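Local structure of starch synthase I (Hordeum vulgare, 4HLN) at residues 148-153 with 609-614; 363-368 with 522-527; 428-431 with 435-438; 447-452 with 480-485; 459-464 with 578-583. The protein belongs to the starch synthase family of glycosyltransferases and adopts a GT-B-like fold, two Rossmann-like domains facing each other across a cleft. All coordinates share one frame; numbering follows the deposited sequence.

Contact 1: residues 148-153 with 609-614; sequences GSLPIA and HTWDHA
The indole of W611 lies flat against the chain at S149 and L150, and a single face of its ring takes both residues. S149 CB sits over the five-membered ring, 4.2 Å from its centroid and 19° off the ring normal, which makes a CH-pi contact. The hydroxyl follows onto the same face, with S149 OG 3.5 Å from W611 CZ2. A serine suits this place because it is slim enough to let the backbone come down on the ring. Further along the indole, W611 CZ3 is 4.2 Å from L150 CB, and the methyl of A153, one helical turn after S149, rests 3.9 Å from W611 CB. With chi1 at -78°, CG of W611 stands opposite the carbonyl carbon, and this lays the ring broadside to residues 148-153. T610 starts the tryptophan's helix as its N-cap: H613 N donates to T610 OG1 over 3.2 Å. D612, on the same first turn, forms a salt bridge with R157, just beyond helix 150-156. Helix 611-627 thus packs on helix 150-156 of the N-terminal domain, as in GT-B enzymes, where the C-terminal helix crosses back to that domain, while L150 and P151 turn to strand 126-130 and P151 also reaches strand 160-166.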
# COMPACT_ATOMS: atom_id res chain seq x y z
N GLY A 148 -0.85 6.94 -4.34
CA GLY A 148 -0.18 6.82 -5.62
C GLY A 148 0.67 8.03 -5.98
O GLY A 148 0.76 8.42 -7.14
N SER A 149 1.30 8.62 -4.97
CA SER A 149 2.09 9.81 -5.20
C SER A 149 3.59 9.48 -5.30
O SER A 149 4.41 10.37 -5.54
CB SER A 149 1.82 10.84 -4.09
OG SER A 149 0.80 10.40 -3.21
N LEU A 150 3.94 8.20 -5.15
CA LEU A 150 5.36 7.84 -5.15
C LEU A 150 6.11 8.36 -6.38
O LEU A 150 7.14 9.01 -6.24
CB LEU A 150 5.59 6.33 -4.97
CG LEU A 150 7.08 5.99 -4.90
CD1 LEU A 150 7.74 6.72 -3.75
CD2 LEU A 150 7.34 4.48 -4.81
N PRO A 151 5.59 8.08 -7.58
CA PRO A 151 6.19 8.62 -8.80
C PRO A 151 6.41 10.14 -8.75
O PRO A 151 7.52 10.62 -9.02
CB PRO A 151 5.17 8.27 -9.88
CG PRO A 151 4.55 6.98 -9.37
CD PRO A 151 4.50 7.12 -7.87
N ILE A 152 5.37 10.89 -8.39
CA ILE A 152 5.47 12.35 -8.33
C ILE A 152 6.56 12.81 -7.33
O ILE A 152 7.22 13.83 -7.54
CB ILE A 152 4.10 13.02 -8.04
CG1 ILE A 152 3.08 12.67 -9.12
CG2 ILE A 152 4.22 14.49 -8.00
CD1 ILE A 152 2.44 11.27 -8.92
N ALA A 153 6.75 12.02 -6.27
CA ALA A 153 7.68 12.37 -5.20
C ALA A 153 9.11 12.13 -5.64
O ALA A 153 10.00 12.95 -5.41
CB ALA A 153 7.39 11.56 -3.94
N HIS A 609 6.98 11.41 8.24
CA HIS A 609 5.95 10.63 7.57
C HIS A 609 5.67 11.19 6.19
O HIS A 609 4.61 10.95 5.61
CB HIS A 609 4.65 10.65 8.37
CG HIS A 609 4.80 10.23 9.80
ND1 HIS A 609 5.12 8.94 10.18
CD2 HIS A 609 4.65 10.94 10.95
CE1 HIS A 609 5.18 8.88 11.49
NE2 HIS A 609 4.90 10.07 11.99
N THR A 610 6.61 11.96 5.66
CA THR A 610 6.43 12.56 4.35
C THR A 610 6.75 11.57 3.26
O THR A 610 7.29 10.49 3.50
CB THR A 610 7.32 13.80 4.14
OG1 THR A 610 8.69 13.40 3.96
CG2 THR A 610 7.20 14.73 5.33
N TRP A 611 6.41 11.96 2.05
CA TRP A 611 6.78 11.20 0.88
C TRP A 611 8.27 11.26 0.58
O TRP A 611 8.83 10.32 0.02
CB TRP A 611 5.96 11.67 -0.32
CG TRP A 611 4.58 11.11 -0.27
CD1 TRP A 611 3.44 11.75 0.11
CD2 TRP A 611 4.19 9.76 -0.57
NE1 TRP A 611 2.37 10.90 0.03
CE2 TRP A 611 2.80 9.67 -0.37
CE3 TRP A 611 4.89 8.62 -1.00
CZ2 TRP A 611 2.09 8.49 -0.58
CZ3 TRP A 611 4.19 7.45 -1.21
CH2 TRP A 611 2.79 7.39 -1.00
N ASP A 612 8.92 12.36 0.95
CA ASP A 612 10.36 12.44 0.77
C ASP A 612 11.03 11.33 1.55
O ASP A 612 11.93 10.65 1.04
CB ASP A 612 10.92 13.79 1.24
CG ASP A 612 11.10 14.76 0.09
OD1 ASP A 612 11.40 14.31 -1.04
OD2 ASP A 612 10.92 15.98 0.33
N HIS A 613 10.58 11.14 2.78
CA HIS A 613 11.17 10.13 3.61
C HIS A 613 10.89 8.78 2.97
O HIS A 613 11.75 7.90 2.91
CB HIS A 613 10.59 10.19 5.02
CG HIS A 613 11.21 9.22 5.96
ND1 HIS A 613 10.72 7.94 6.14
CD2 HIS A 613 12.29 9.33 6.77
CE1 HIS A 613 11.46 7.31 7.03
NE2 HIS A 613 12.42 8.13 7.43
N ALA A 614 9.67 8.62 2.46
CA ALA A 614 9.28 7.38 1.82
C ALA A 614 10.13 7.11 0.58
O ALA A 614 10.63 6.00 0.40
CB ALA A 614 7.81 7.42 1.47

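Contact 2: residues 363-368 with 522-527; sequences QGYSWE and SRFEPC
Y365 and F524 both lie in loops, their CA atoms 7.9 Å apart at the closest approach of the two backbones, a gap that the tyrosine side chain spans. With CG opposite its own carbonyl carbon (chi1 -65°), the ring of Y365 reaches into the bend at 523-525, where its phenol oxygen accepts a nearly straight bond from the backbone: E525 N to Y365 OH is 2.9 Å. Tyrosine fits because it combines this acceptor with a ring long enough to deliver it. F524 CD2 lies over one face of that ring, toward its rim, and F524 CE2 is 3.9 Å from Y365 CD2, with the two planes inclined at 49°. Y365 CE1 lies 3.7 Å from R523 O, and H544 meets the tyrosine ring edge-to-face. The contact bridges the two domains of the GT-B fold, and the disulfide seen between C527 and C147 ties them covalently close by. E525 points its carboxylate elsewhere: OE2 pairs with K453 and Q452, while OE1 uses its anti lone pair to accept from C527 N at 3.3 Å. S366, next after the tyrosine, N-caps helix 367-374 through a bond from V369 N to its OG.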
# COMPACT_ATOMS: atom_id res chain seq x y z
N GLN A 363 4.93 -7.97 4.37
CA GLN A 363 6.07 -7.74 5.25
C GLN A 363 5.75 -7.45 6.72
O GLN A 363 6.37 -8.03 7.62
CB GLN A 363 6.96 -6.65 4.69
CG GLN A 363 8.24 -7.20 4.13
CD GLN A 363 9.01 -8.00 5.16
OE1 GLN A 363 9.42 -7.48 6.18
NE2 GLN A 363 9.19 -9.29 4.89
N GLY A 364 4.80 -6.57 6.98
CA GLY A 364 4.41 -6.32 8.35
C GLY A 364 3.35 -7.25 8.94
O GLY A 364 2.60 -6.84 9.82
N TYR A 365 3.30 -8.49 8.47
CA TYR A 365 2.32 -9.46 8.98
C TYR A 365 2.91 -10.84 9.25
O TYR A 365 4.01 -11.16 8.82
CB TYR A 365 1.13 -9.61 8.03
CG TYR A 365 0.31 -8.35 7.92
CD1 TYR A 365 -0.71 -8.09 8.82
CD2 TYR A 365 0.57 -7.42 6.92
CE1 TYR A 365 -1.46 -6.93 8.73
CE2 TYR A 365 -0.17 -6.26 6.81
CZ TYR A 365 -1.19 -6.02 7.72
OH TYR A 365 -1.94 -4.87 7.62
N SER A 366 2.13 -11.67 9.93
CA SER A 366 2.60 -12.99 10.35
C SER A 366 2.54 -13.99 9.21
O SER A 366 1.83 -13.78 8.23
CB SER A 366 1.71 -13.50 11.48
OG SER A 366 0.37 -13.63 11.02
N TRP A 367 3.28 -15.08 9.36
CA TRP A 367 3.22 -16.18 8.40
C TRP A 367 1.77 -16.59 8.13
O TRP A 367 1.34 -16.76 6.98
CB TRP A 367 4.01 -17.39 8.92
CG TRP A 367 3.96 -18.57 8.00
CD1 TRP A 367 2.96 -19.52 7.91
CD2 TRP A 367 4.93 -18.93 7.00
NE1 TRP A 367 3.27 -20.45 6.93
CE2 TRP A 367 4.47 -20.11 6.36
CE3 TRP A 367 6.15 -18.38 6.60
CZ2 TRP A 367 5.18 -20.74 5.34
CZ3 TRP A 367 6.86 -19.00 5.58
CH2 TRP A 367 6.38 -20.17 4.97
N GLU A 368 1.02 -16.73 9.22
CA GLU A 368 -0.35 -17.21 9.19
C GLU A 368 -1.25 -16.30 8.35
O GLU A 368 -2.07 -16.78 7.57
CB GLU A 368 -0.89 -17.32 10.62
CG GLU A 368 -0.11 -18.30 11.54
CD GLU A 368 1.37 -17.92 11.79
OE1 GLU A 368 1.74 -16.72 11.72
OE2 GLU A 368 2.17 -18.84 12.08
N SER A 522 -7.03 -3.54 10.92
CA SER A 522 -7.06 -3.92 9.51
C SER A 522 -6.42 -5.27 9.28
O SER A 522 -5.43 -5.61 9.93
CB SER A 522 -6.31 -2.88 8.67
OG SER A 522 -7.02 -1.66 8.59
N ARG A 523 -6.99 -6.03 8.34
CA ARG A 523 -6.59 -7.41 8.07
C ARG A 523 -5.34 -7.56 7.22
O ARG A 523 -4.58 -8.50 7.39
CB ARG A 523 -7.71 -8.14 7.34
CG ARG A 523 -9.02 -8.04 8.01
CD ARG A 523 -10.02 -8.96 7.38
NE ARG A 523 -11.11 -9.15 8.32
CZ ARG A 523 -11.12 -10.09 9.25
NH1 ARG A 523 -10.09 -10.94 9.32
NH2 ARG A 523 -12.14 -10.19 10.08
N PHE A 524 -5.15 -6.64 6.29
CA PHE A 524 -4.09 -6.77 5.32
C PHE A 524 -3.98 -5.45 4.55
O PHE A 524 -4.42 -5.34 3.41
CB PHE A 524 -4.42 -7.92 4.37
CG PHE A 524 -3.21 -8.64 3.85
CD1 PHE A 524 -3.06 -8.88 2.49
CD2 PHE A 524 -2.22 -9.07 4.72
CE1 PHE A 524 -1.95 -9.54 2.01
CE2 PHE A 524 -1.11 -9.72 4.25
CZ PHE A 524 -0.97 -9.96 2.89
N GLU A 525 -3.42 -4.44 5.20
CA GLU A 525 -3.50 -3.08 4.68
C GLU A 525 -2.23 -2.63 3.96
O GLU A 525 -1.19 -2.44 4.59
CB GLU A 525 -3.86 -2.08 5.79
CG GLU A 525 -4.14 -0.68 5.27
CD GLU A 525 -5.39 -0.60 4.40
OE1 GLU A 525 -5.28 -0.27 3.20
OE2 GLU A 525 -6.49 -0.86 4.95
N PRO A 526 -2.32 -2.46 2.63
CA PRO A 526 -1.19 -1.99 1.83
C PRO A 526 -1.07 -0.47 1.94
O PRO A 526 -0.02 0.09 1.68
CB PRO A 526 -1.61 -2.39 0.41
CG PRO A 526 -3.08 -2.25 0.42
CD PRO A 526 -3.54 -2.59 1.83
N CYS A 527 -2.16 0.17 2.34
CA CYS A 527 -2.19 1.62 2.44
C CYS A 527 -2.64 2.04 3.84
O CYS A 527 -3.75 2.58 4.03
CB CYS A 527 -3.13 2.19 1.38
SG CYS A 527 -3.20 3.99 1.35

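Contact 3: residues 428-431 with 435-438; sequences LQRE and PVRE
Two flat groups of helix 419-432, the amide of Q429 and the guanidinium of R430, meet the returning chain in different ways. The amide of Q429 donates within its own plane: R437 O lies 3.0 Å from Q429 NE2, on a nearly straight N-H bond. Seen from the carbonyl, however, the donor is tilted 35° out of the C=O plane. The guanidinium is used by its face, with V436 CG1 above it and displaced toward the rim. The chain that receives them makes an inverse gamma turn centred on V436, closed by a weak bond of 2.8 Å from R437 N to P435 O. This turn belongs to the connection from helix 419-432 to strand 442-446 of the C-terminal Rossmann-like domain. Glutamine suits the buried position because one amide can serve several backbone and side-chain partners. Its NE2 also bonds Q471 OE1, and Q471 NE2 in turn bonds P435 O, so the turn is held by one amide from the helix and one from the start of strand 471-476. Q429 OE1 lies 3.5 Å from V436 CA. R430, at the surface, offers both its CG and its guanidinium face, while NE is salt-bridged to E427. R437 starts away from the helix; its NH2 forms salt bridges with D439 and D469. The branching of V436 lets it meet the arginine twice: CG1 lies over the rim of the guanidinium face, and V436 CG2 is 3.5 Å from R430 CG.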
# COMPACT_ATOMS: atom_id res chain seq x y z
N LEU A 428 -13.62 17.75 22.00
CA LEU A 428 -14.14 16.62 21.26
C LEU A 428 -15.17 15.89 22.09
O LEU A 428 -16.24 15.54 21.59
CB LEU A 428 -12.99 15.68 20.84
CG LEU A 428 -13.39 14.39 20.12
CD1 LEU A 428 -14.05 14.69 18.77
CD2 LEU A 428 -12.17 13.49 19.95
N GLN A 429 -14.87 15.66 23.37
CA GLN A 429 -15.86 15.04 24.25
C GLN A 429 -17.13 15.87 24.23
O GLN A 429 -18.24 15.32 24.18
CB GLN A 429 -15.32 14.92 25.68
CG GLN A 429 -14.28 13.82 25.81
CD GLN A 429 -13.44 13.95 27.05
OE1 GLN A 429 -13.15 15.06 27.51
NE2 GLN A 429 -13.02 12.81 27.61
N ARG A 430 -16.98 17.18 24.24
CA ARG A 430 -18.14 18.06 24.22
C ARG A 430 -18.96 17.89 22.94
O ARG A 430 -20.17 17.69 22.98
CB ARG A 430 -17.74 19.51 24.46
CG ARG A 430 -17.23 19.77 25.88
CD ARG A 430 -17.15 21.26 26.20
NE ARG A 430 -15.82 21.63 26.68
CZ ARG A 430 -15.49 21.78 27.96
NH1 ARG A 430 -16.40 21.58 28.90
NH2 ARG A 430 -14.26 22.11 28.30
N GLU A 431 -18.29 17.94 21.79
CA GLU A 431 -18.95 17.74 20.51
C GLU A 431 -19.71 16.40 20.43
O GLU A 431 -20.73 16.29 19.76
CB GLU A 431 -17.92 17.82 19.41
CG GLU A 431 -18.46 18.02 18.02
CD GLU A 431 -17.34 18.10 16.97
OE1 GLU A 431 -16.15 18.18 17.38
OE2 GLU A 431 -17.65 18.08 15.76
N PRO A 435 -18.96 12.58 28.71
CA PRO A 435 -18.45 13.16 29.95
C PRO A 435 -17.04 13.75 29.76
O PRO A 435 -16.09 13.05 29.36
CB PRO A 435 -18.44 11.97 30.92
CG PRO A 435 -18.76 10.73 30.07
CD PRO A 435 -19.55 11.25 28.92
N VAL A 436 -16.92 15.05 30.03
CA VAL A 436 -15.67 15.76 29.85
C VAL A 436 -14.67 15.41 30.94
O VAL A 436 -14.50 16.15 31.91
CB VAL A 436 -15.88 17.27 29.80
CG1 VAL A 436 -14.54 18.00 29.64
CG2 VAL A 436 -16.83 17.62 28.67
N ARG A 437 -13.99 14.28 30.78
CA ARG A 437 -13.02 13.83 31.76
C ARG A 437 -11.63 13.71 31.13
O ARG A 437 -11.43 12.99 30.14
CB ARG A 437 -13.45 12.48 32.32
CG ARG A 437 -14.86 12.46 32.84
CD ARG A 437 -15.19 11.09 33.37
NE ARG A 437 -14.06 10.51 34.10
CZ ARG A 437 -13.82 9.21 34.20
NH1 ARG A 437 -14.64 8.34 33.61
NH2 ARG A 437 -12.77 8.77 34.88
N GLU A 438 -10.68 14.42 31.71
CA GLU A 438 -9.32 14.44 31.17
C GLU A 438 -8.62 13.08 31.35
O GLU A 438 -7.78 12.68 30.56
CB GLU A 438 -8.54 15.58 31.86
CG GLU A 438 -7.05 15.62 31.53
CD GLU A 438 -6.23 14.62 32.35
OE1 GLU A 438 -6.58 14.39 33.53
OE2 GLU A 438 -5.23 14.08 31.81

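Contact 4: residues 447-452 with 480-485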
# COMPACT_ATOMS: atom_id res chain seq x y z
N GLY A 447 -12.92 4.97 9.59
CA GLY A 447 -12.83 4.47 8.23
C GLY A 447 -14.07 3.77 7.76
O GLY A 447 -15.09 3.71 8.46
N ARG A 448 -13.99 3.22 6.55
CA ARG A 448 -15.10 2.51 5.94
C ARG A 448 -15.55 1.33 6.80
O ARG A 448 -14.73 0.65 7.41
CB ARG A 448 -14.68 2.00 4.56
CG ARG A 448 -14.09 3.05 3.63
CD ARG A 448 -14.59 2.85 2.20
NE ARG A 448 -16.05 2.81 2.17
CZ ARG A 448 -16.83 3.84 1.81
NH1 ARG A 448 -18.15 3.71 1.82
NH2 ARG A 448 -16.28 4.99 1.43
N LEU A 449 -16.85 1.09 6.85
CA LEU A 449 -17.34 -0.07 7.57
C LEU A 449 -17.20 -1.33 6.71
O LEU A 449 -18.20 -1.93 6.32
CB LEU A 449 -18.79 0.15 7.99
CG LEU A 449 -19.01 1.44 8.78
CD1 LEU A 449 -20.42 1.49 9.35
CD2 LEU A 449 -17.98 1.52 9.89
N ASP A 450 -15.96 -1.71 6.42
CA ASP A 450 -15.66 -2.87 5.57
C ASP A 450 -15.17 -4.05 6.38
O ASP A 450 -14.72 -3.90 7.52
CB ASP A 450 -14.59 -2.54 4.53
CG ASP A 450 -15.05 -1.52 3.51
OD1 ASP A 450 -16.27 -1.26 3.43
OD2 ASP A 450 -14.19 -0.97 2.79
N TYR A 451 -15.25 -5.23 5.77
CA TYR A 451 -14.74 -6.44 6.40
C TYR A 451 -13.25 -6.28 6.62
O TYR A 451 -12.73 -6.60 7.70
CB TYR A 451 -15.02 -7.66 5.52
CG TYR A 451 -14.41 -8.96 6.01
CD1 TYR A 451 -14.98 -9.67 7.06
CD2 TYR A 451 -13.26 -9.49 5.41
CE1 TYR A 451 -14.43 -10.87 7.51
CE2 TYR A 451 -12.70 -10.69 5.85
CZ TYR A 451 -13.29 -11.38 6.90
OH TYR A 451 -12.75 -12.57 7.36
N GLN A 452 -12.56 -5.75 5.62
CA GLN A 452 -11.11 -5.61 5.69
C GLN A 452 -10.63 -4.64 6.76
O GLN A 452 -9.52 -4.76 7.27
CB GLN A 452 -10.52 -5.24 4.33
CG GLN A 452 -9.02 -5.53 4.20
CD GLN A 452 -8.12 -4.42 4.75
OE1 GLN A 452 -7.13 -4.68 5.45
NE2 GLN A 452 -8.44 -3.17 4.41
N PRO A 480 -25.26 -0.50 6.38
CA PRO A 480 -26.49 -0.26 7.14
C PRO A 480 -26.73 -1.20 8.33
O PRO A 480 -27.25 -0.74 9.35
CB PRO A 480 -27.58 -0.41 6.09
CG PRO A 480 -26.92 0.09 4.84
CD PRO A 480 -25.50 -0.41 4.93
N VAL A 481 -26.38 -2.48 8.22
CA VAL A 481 -26.57 -3.39 9.35
C VAL A 481 -25.58 -3.12 10.49
O VAL A 481 -25.92 -3.23 11.67
CB VAL A 481 -26.51 -4.89 8.93
CG1 VAL A 481 -25.20 -5.22 8.23
CG2 VAL A 481 -26.71 -5.79 10.14
N PHE A 482 -24.35 -2.76 10.14
CA PHE A 482 -23.35 -2.40 11.14
C PHE A 482 -23.61 -0.99 11.68
O PHE A 482 -23.48 -0.73 12.89
CB PHE A 482 -21.94 -2.51 10.55
CG PHE A 482 -20.85 -2.38 11.57
CD1 PHE A 482 -20.42 -3.48 12.29
CD2 PHE A 482 -20.28 -1.15 11.83
CE1 PHE A 482 -19.43 -3.36 13.25
CE2 PHE A 482 -19.29 -1.02 12.79
CZ PHE A 482 -18.86 -2.13 13.49
N GLU A 483 -23.99 -0.09 10.79
CA GLU A 483 -24.41 1.24 11.18
C GLU A 483 -25.50 1.13 12.22
O GLU A 483 -25.47 1.83 13.25
CB GLU A 483 -24.92 2.02 9.97
CG GLU A 483 -23.84 2.37 8.95
CD GLU A 483 -24.38 3.13 7.75
OE1 GLU A 483 -25.57 3.52 7.78
OE2 GLU A 483 -23.61 3.33 6.78
N GLY A 484 -26.47 0.25 11.96
CA GLY A 484 -27.56 0.04 12.88
C GLY A 484 -27.03 -0.42 14.22
O GLY A 484 -27.56 -0.08 15.28
N TRP A 485 -25.94 -1.18 14.16
CA TRP A 485 -25.34 -1.74 15.35
C TRP A 485 -24.63 -0.66 16.15
O TRP A 485 -24.65 -0.65 17.38
CB TRP A 485 -24.37 -2.85 14.99
CG TRP A 485 -23.57 -3.28 16.16
CD1 TRP A 485 -23.90 -4.23 17.07
CD2 TRP A 485 -22.31 -2.75 16.58
NE1 TRP A 485 -22.92 -4.34 18.03
CE2 TRP A 485 -21.93 -3.44 17.75
CE3 TRP A 485 -21.46 -1.77 16.07
CZ2 TRP A 485 -20.73 -3.18 18.42
CZ3 TRP A 485 -20.26 -1.51 16.74
CH2 TRP A 485 -19.92 -2.21 17.90
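L449 is the centre of an inverse gamma turn in the loop that follows strand 442-446, and it carries that loop onto the first turn of helix 480-492. A weak bond of 2.8 Å from D450 N to R448 O closes the turn. At its apex the isobutyl group of L449 enters the angle between F482 and E483: CD1 is 3.6 Å from F482 CD2 and equally 3.6 Å from E483 CG. The second methyl reaches the same ring, L449 CD2 lying 4.0 Å from F482 CD2. Leucine suits the spot because its forked end can touch two neighbours at once. Its CG stands opposite the carbonyl carbon (chi1 -54°), which sends the branch across both partners at about a right angle. The approach to F482 is at the ring edge, with CD1 near the plane; W485 CE3 lies over one face of the F482 ring, 3.7 Å above its plane and toward the rim. These parts come from successive strand-helix units of the C-terminal Rossmann-like domain: strands 442-446 and 471-476 lie side by side in its parallel sheet, with G447 bonded through its backbone to L475, and helix 455-466 supports the phenylalanine through I455 and K459. E483 is split in character. Its methylene packs on the leucine, whereas OE2 bonds S477 OG and G478 N just ahead of the helix, where the N-H of G478, near the helix's N-terminal end, would probably stabilise the carboxylate's negative charge.

Contact 5: residues 459-464 with 578-583; sequences KMAIPD and KMLWAL
M579 is the first residue of 578-583 to touch helix 455-466, following K578, whose N bonds T575 OG1 near the helix start. The thioether chain of M579 runs out with CG opposite the backbone N, then bends at its last torsion (chi3 75°), and the bend lays CE 3.5 Å from A461 CB. A long unbranched methionine suits this position: the same side chain also touches F571 of strand 569-571 and P521, so it fills in between helix and sheet. L580 comes next and lies along the other helix from A461 to D464. Its CD2 is 3.6 Å from A461 CB, while CD1 reaches 4.0 Å from D464 CB, one turn further on. A461 is a small residue that leaves room for the two larger side chains, and its CA is 6.9 Å from that of L580. W581 faces elsewhere, but its carbonyl bonds T585 OG1, and T585 belongs to the glycan pocket, so helix 576-592 serves both this packing and that site. A582, on a different face from L580, touches F571. The axes of the two short segments approach to 10.5 Å, crossing at -48°, helix against helix within the C-terminal Rossmann-like domain. P463 has no N-H to give, which fits the kink of helix 455-466 at this point. D464 meets L580 CD1 mainly with CB, and OD2 is nearby, while OD1 is paired with R467 in a salt bridge. With methyl and methylene groups doing most of the touching, the contact rests on shape and the hydrophobic effect rather than on directed bonds.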
# COMPACT_ATOMS: atom_id res chain seq x y z
N LYS A 459 -16.83 -5.22 16.80
CA LYS A 459 -18.17 -5.68 17.17
C LYS A 459 -18.14 -6.71 18.31
O LYS A 459 -19.02 -6.73 19.17
CB LYS A 459 -18.86 -6.26 15.93
CG LYS A 459 -20.35 -6.54 16.08
CD LYS A 459 -20.96 -6.85 14.71
CE LYS A 459 -22.48 -6.85 14.74
NZ LYS A 459 -23.08 -6.71 13.37
N MET A 460 -17.11 -7.55 18.33
CA MET A 460 -17.02 -8.63 19.30
C MET A 460 -16.33 -8.20 20.59
O MET A 460 -16.64 -8.71 21.67
CB MET A 460 -16.29 -9.85 18.71
CG MET A 460 -16.77 -10.32 17.34
SD MET A 460 -18.53 -10.75 17.21
CE MET A 460 -18.70 -11.06 15.45
N ALA A 461 -15.39 -7.27 20.48
CA ALA A 461 -14.62 -6.86 21.65
C ALA A 461 -15.32 -5.78 22.47
O ALA A 461 -15.04 -5.62 23.66
CB ALA A 461 -13.24 -6.40 21.25
N ILE A 462 -16.22 -5.03 21.84
CA ILE A 462 -16.89 -3.92 22.51
C ILE A 462 -17.41 -4.28 23.90
O ILE A 462 -17.05 -3.65 24.89
CB ILE A 462 -18.03 -3.33 21.65
CG1 ILE A 462 -17.48 -2.32 20.65
CG2 ILE A 462 -19.06 -2.64 22.52
CD1 ILE A 462 -16.92 -1.07 21.31
N PRO A 463 -18.26 -5.31 23.98
CA PRO A 463 -18.87 -5.64 25.28
C PRO A 463 -17.82 -5.85 26.37
O PRO A 463 -17.91 -5.29 27.45
CB PRO A 463 -19.63 -6.93 24.98
CG PRO A 463 -19.95 -6.83 23.51
CD PRO A 463 -18.73 -6.22 22.91
N ASP A 464 -16.81 -6.65 26.06
CA ASP A 464 -15.74 -6.92 27.00
C ASP A 464 -14.96 -5.64 27.30
O ASP A 464 -14.31 -5.51 28.34
CB ASP A 464 -14.81 -7.98 26.41
CG ASP A 464 -14.19 -8.87 27.47
OD1 ASP A 464 -13.99 -8.39 28.61
OD2 ASP A 464 -13.90 -10.04 27.15
N LYS A 578 -6.25 -11.01 21.55
CA LYS A 578 -4.99 -10.30 21.37
C LYS A 578 -5.23 -8.80 21.27
O LYS A 578 -4.42 -7.99 21.74
CB LYS A 578 -4.24 -10.83 20.16
CG LYS A 578 -2.87 -11.38 20.48
CD LYS A 578 -2.02 -10.40 21.33
CE LYS A 578 -0.60 -10.94 21.54
NZ LYS A 578 -0.54 -12.45 21.49
N MET A 579 -6.34 -8.42 20.65
CA MET A 579 -6.67 -7.01 20.52
C MET A 579 -6.91 -6.40 21.90
O MET A 579 -6.28 -5.40 22.27
CB MET A 579 -7.87 -6.80 19.60
CG MET A 579 -8.18 -5.33 19.31
SD MET A 579 -9.39 -5.03 18.00
CE MET A 579 -10.94 -5.45 18.80
N LEU A 580 -7.81 -7.01 22.66
CA LEU A 580 -8.15 -6.50 23.98
C LEU A 580 -6.92 -6.48 24.85
O LEU A 580 -6.72 -5.55 25.64
CB LEU A 580 -9.24 -7.34 24.62
CG LEU A 580 -10.56 -7.18 23.88
CD1 LEU A 580 -11.51 -8.30 24.25
CD2 LEU A 580 -11.17 -5.80 24.15
N TRP A 581 -6.08 -7.50 24.71
CA TRP A 581 -4.86 -7.53 25.49
C TRP A 581 -4.05 -6.26 25.23
O TRP A 581 -3.68 -5.53 26.16
CB TRP A 581 -4.05 -8.80 25.22
CG TRP A 581 -2.76 -8.79 25.96
CD1 TRP A 581 -2.56 -9.17 27.25
CD2 TRP A 581 -1.49 -8.37 25.46
NE1 TRP A 581 -1.23 -9.02 27.59
CE2 TRP A 581 -0.56 -8.53 26.51
CE3 TRP A 581 -1.04 -7.87 24.23
CZ2 TRP A 581 0.79 -8.21 26.36
CZ3 TRP A 581 0.30 -7.56 24.08
CH2 TRP A 581 1.20 -7.73 25.14
N ALA A 582 -3.80 -5.98 23.95
CA ALA A 582 -3.05 -4.79 23.57
C ALA A 582 -3.72 -3.48 24.01
O ALA A 582 -3.06 -2.57 24.50
CB ALA A 582 -2.82 -4.77 22.09
N LEU A 583 -5.03 -3.38 23.82
CA LEU A 583 -5.76 -2.22 24.31
C LEU A 583 -5.53 -2.03 25.79
O LEU A 583 -5.21 -0.92 26.23
CB LEU A 583 -7.25 -2.39 24.06
CG LEU A 583 -7.64 -2.10 22.63
CD1 LEU A 583 -9.14 -2.13 22.46
CD2 LEU A 583 -7.11 -0.74 22.26

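Overall arrangement
From the N terminus, residues 148-153 open the widest loop, which contact 1 closes only at 609-614, and the other four contacts nest within it. Residues 363-368 then open contact 2, closed at 522-527; contacts 3 and 4 lie inside that loop, whereas contact 5 crosses it. Contact 3 is a short local closure, finished before contact 4 begins. Contacts 4 and 5 alternate along the chain and touch through W485 and F482 against I462 and K459, their centres about 17 Å apart. Contacts 2 and 4 also meet, Q452 joining R523 and F524. Contact 1 returns the chain's end to the N-terminal domain, contact 2 joins the two domains, and contacts 3 to 5 knit the C-terminal one.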